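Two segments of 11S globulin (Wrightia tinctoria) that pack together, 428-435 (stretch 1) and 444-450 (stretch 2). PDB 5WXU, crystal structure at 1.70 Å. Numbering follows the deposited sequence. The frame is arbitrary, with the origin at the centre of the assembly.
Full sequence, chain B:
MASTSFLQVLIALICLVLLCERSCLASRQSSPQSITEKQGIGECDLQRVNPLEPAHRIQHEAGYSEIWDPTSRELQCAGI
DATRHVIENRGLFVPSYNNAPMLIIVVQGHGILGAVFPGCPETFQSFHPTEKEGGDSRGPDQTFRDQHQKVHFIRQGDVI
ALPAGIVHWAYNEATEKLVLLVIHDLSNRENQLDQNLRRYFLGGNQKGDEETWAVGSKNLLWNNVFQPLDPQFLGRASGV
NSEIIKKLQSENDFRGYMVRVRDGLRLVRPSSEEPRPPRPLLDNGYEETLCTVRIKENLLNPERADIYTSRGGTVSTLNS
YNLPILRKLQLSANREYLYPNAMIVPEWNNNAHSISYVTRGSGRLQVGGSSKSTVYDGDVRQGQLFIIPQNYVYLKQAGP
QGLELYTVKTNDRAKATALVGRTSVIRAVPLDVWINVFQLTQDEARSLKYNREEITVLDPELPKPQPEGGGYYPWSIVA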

# COMPACT_ATOMS: atom_id res chain seq x y z
N ALA B 428 -32.41 -3.56 -1.41
CA ALA B 428 -31.68 -2.70 -0.52
C ALA B 428 -32.36 -1.41 -0.20
O ALA B 428 -31.98 -0.76 0.77
N VAL B 429 -33.29 -0.98 -1.07
CA VAL B 429 -34.04 0.24 -0.87
C VAL B 429 -35.34 -0.05 -0.04
O VAL B 429 -35.96 -1.09 -0.23
N PRO B 430 -35.73 0.86 0.85
CA PRO B 430 -37.00 0.67 1.58
C PRO B 430 -38.15 0.40 0.64
O PRO B 430 -38.26 1.05 -0.40
N LEU B 431 -39.01 -0.56 1.01
CA LEU B 431 -40.20 -0.84 0.20
C LEU B 431 -41.03 0.41 -0.10
O LEU B 431 -41.51 0.58 -1.23
N ASP B 432 -41.15 1.30 0.90
CA ASP B 432 -41.99 2.48 0.73
C ASP B 432 -41.45 3.50 -0.26
O ASP B 432 -42.19 4.35 -0.84
N VAL B 433 -40.12 3.43 -0.51
CA VAL B 433 -39.56 4.24 -1.61
C VAL B 433 -40.12 3.77 -2.94
O VAL B 433 -40.56 4.61 -3.74
N TRP B 434 -40.15 2.46 -3.17
CA TRP B 434 -40.65 1.92 -4.45
C TRP B 434 -42.18 2.10 -4.52
O TRP B 434 -42.70 2.37 -5.58
N ILE B 435 -42.84 1.94 -3.40
CA ILE B 435 -44.32 2.18 -3.36
C ILE B 435 -44.62 3.56 -3.94
O ILE B 435 -45.44 3.69 -4.86
N GLU B 444 -47.44 -5.45 -4.36
CA GLU B 444 -46.77 -5.36 -5.68
C GLU B 444 -45.24 -5.11 -5.47
O GLU B 444 -44.39 -5.72 -6.12
N ALA B 445 -44.96 -4.26 -4.52
CA ALA B 445 -43.56 -3.90 -4.22
C ALA B 445 -42.89 -5.06 -3.53
O ALA B 445 -41.75 -5.32 -3.82
N ARG B 446 -43.57 -5.79 -2.64
CA ARG B 446 -42.96 -7.01 -2.09
C ARG B 446 -42.63 -8.02 -3.15
O ARG B 446 -41.56 -8.61 -3.12
N SER B 447 -43.58 -8.28 -4.07
CA SER B 447 -43.33 -9.20 -5.14
C SER B 447 -42.11 -8.78 -5.89
O SER B 447 -41.26 -9.62 -6.24
N LEU B 448 -42.00 -7.49 -6.17
CA LEU B 448 -40.79 -7.00 -6.86
C LEU B 448 -39.47 -7.35 -6.14
O LEU B 448 -38.49 -7.86 -6.75
N LYS B 449 -39.46 -7.11 -4.83
CA LYS B 449 -38.31 -7.47 -4.01
C LYS B 449 -37.96 -8.96 -3.98
O LYS B 449 -36.75 -9.34 -4.15
N TYR B 450 -38.99 -9.82 -3.78
CA TYR B 450 -38.78 -11.21 -3.39
C TYR B 450 -39.12 -12.34 -4.33
O TYR B 450 -38.77 -13.47 -4.03

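Packing of segment 428-435 against segment 444-450 in 11S globulin. Residues 431-435 begin a helix, with P430 at its N-cap position, and 444-450 belong to a second helix; the two axes approach to 9.5 Å, and their N-to-C directions differ by 119°. The backbones come nearest at I435 and A445, whose CA atoms lie 6.2 Å apart. About 369 Å² is buried, counting both sides.

Apolar contacts centre on L431 and A445. L431 loses more surface to the other segment than any other residue here. Its CA-to-CB bond points sideways, but the end of the side chain comes nearer the second helix, with chi1 at -107°, between wells, and chi2 t. L431 CD2 sits 3.5 Å from A445 CB and 3.4 Å from A445 C, so this methyl rests on the backbone as well as on the alanine side chain; it also reaches to 3.5 Å from R446 N. A445 points its CB toward the first segment and receives a second apolar neighbour one helical turn beyond L431: I435 CG1 lies 4.0 Å from A445 CB. I435 (chi1 m, chi2 t) likewise starts sideways and brings its end nearer. The backbone hydrogen bond from I435 N to L431 O, 2.9 Å, spans the same turn.

K449, W434 and R446 extend this surface. K449 points toward the first segment with chi1 m and chi2 to chi4 all t, an extended chain that carries its amine past L431; L431 CD2 is 3.8 Å from K449 CD. W434 also points toward the second helix (chi1 m, chi2 134°). K449 CE approaches the edge of its indole ring, near the ring plane, with W434 CD1 and K449 CE 4.4 Å apart. R446, pointing sideways with chi1 m and chi2 and chi3 t, places one face of its guanidinium against L431: L431 CD1 lies over that face, 3.7 Å from R446 NH2. This is a packing contact; NH1 and NH2 of R446 form hydrogen bonds outside the two segments.

A single hydrogen bond crosses between the segments. K449 NZ donates to V429 O over 2.8 Å, at the loop just before the first helix. The reach of the lysine thus ties the carbonyl of V429, a buried residue, to the second helix, and the amine has a further hydrogen bond to a residue flanking the segments. V429 itself (chi1 t) points sideways and takes part here through its carbonyl oxygen.

Other side chains stay apart. A428, P430 and D432 point away from the second helix, as S447 does from the first, and V433 (chi1 t) is out of reach. L448 (chi1 t, chi2 p) points toward the first segment, but its nearest approach, L448 CD2 to W434 CG, is 5.2 Å, beyond contact distance.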

# COMPACT_ATOMS: atom_id res chain seq x y z
CB ALA B 428 -30.28 -2.47 -1.08
CB VAL B 429 -34.31 0.87 -2.27
CG1 VAL B 429 -35.32 2.04 -2.24
CG2 VAL B 429 -32.97 1.32 -2.92
CB PRO B 430 -37.15 1.96 2.36
CG PRO B 430 -35.74 2.44 2.59
CD PRO B 430 -35.08 2.13 1.26
CB LEU B 431 -41.19 -1.75 0.94
CG LEU B 431 -41.49 -3.21 0.68
CD1 LEU B 431 -42.82 -3.49 1.37
CD2 LEU B 431 -41.45 -3.76 -0.73
CB ASP B 432 -42.29 3.14 2.08
CG ASP B 432 -43.63 3.94 2.07
OD1 ASP B 432 -44.52 3.62 1.26
OD2 ASP B 432 -43.73 4.86 2.90
CB VAL B 433 -38.00 4.23 -1.63
CG1 VAL B 433 -37.41 4.84 -2.89
CG2 VAL B 433 -37.44 4.96 -0.44
CB TRP B 434 -40.28 0.49 -4.58
CG TRP B 434 -38.77 0.20 -4.52
CD1 TRP B 434 -38.18 -0.79 -3.78
CD2 TRP B 434 -37.73 0.81 -5.28
NE1 TRP B 434 -36.83 -0.84 -4.03
CE2 TRP B 434 -36.51 0.17 -4.91
CE3 TRP B 434 -37.69 1.87 -6.19
CZ2 TRP B 434 -35.28 0.52 -5.46
CZ3 TRP B 434 -36.43 2.27 -6.73
CH2 TRP B 434 -35.24 1.57 -6.37
CB ILE B 435 -44.89 2.02 -1.95
CG1 ILE B 435 -45.01 0.53 -1.60
CG2 ILE B 435 -46.22 2.83 -1.77
CD1 ILE B 435 -45.05 0.26 -0.11
CB GLU B 444 -47.31 -4.25 -6.49
CG GLU B 444 -48.66 -4.60 -7.13
CD GLU B 444 -49.27 -3.43 -7.85
OE1 GLU B 444 -49.39 -2.37 -7.22
OE2 GLU B 444 -49.55 -3.53 -9.05
CB ALA B 445 -43.51 -2.68 -3.36
CB ARG B 446 -43.85 -7.69 -1.06
CG ARG B 446 -43.80 -7.03 0.23
CD ARG B 446 -44.67 -7.77 1.25
NE ARG B 446 -44.90 -6.76 2.26
CZ ARG B 446 -44.04 -6.47 3.23
NH1 ARG B 446 -42.92 -7.19 3.40
NH2 ARG B 446 -44.33 -5.49 4.08
CB SER B 447 -44.52 -9.27 -6.10
OG SER B 447 -45.66 -9.88 -5.44
CB LEU B 448 -40.89 -5.51 -7.12
CG LEU B 448 -39.93 -4.93 -8.13
CD1 LEU B 448 -40.16 -5.41 -9.58
CD2 LEU B 448 -40.00 -3.42 -8.07
CB LYS B 449 -38.50 -6.99 -2.55
CG LYS B 449 -38.04 -5.60 -2.33
CD LYS B 449 -37.96 -5.24 -0.85
CE LYS B 449 -37.51 -3.82 -0.61
NZ LYS B 449 -36.79 -3.60 0.71
CB TYR B 450 -39.46 -11.45 -2.03
CG TYR B 450 -39.05 -10.45 -0.99
CD1 TYR B 450 -37.71 -10.32 -0.62
CD2 TYR B 450 -39.95 -9.60 -0.36
CE1 TYR B 450 -37.30 -9.42 0.34
CE2 TYR B 450 -39.56 -8.67 0.60
CZ TYR B 450 -38.22 -8.57 0.95
OH TYR B 450 -37.77 -7.71 1.88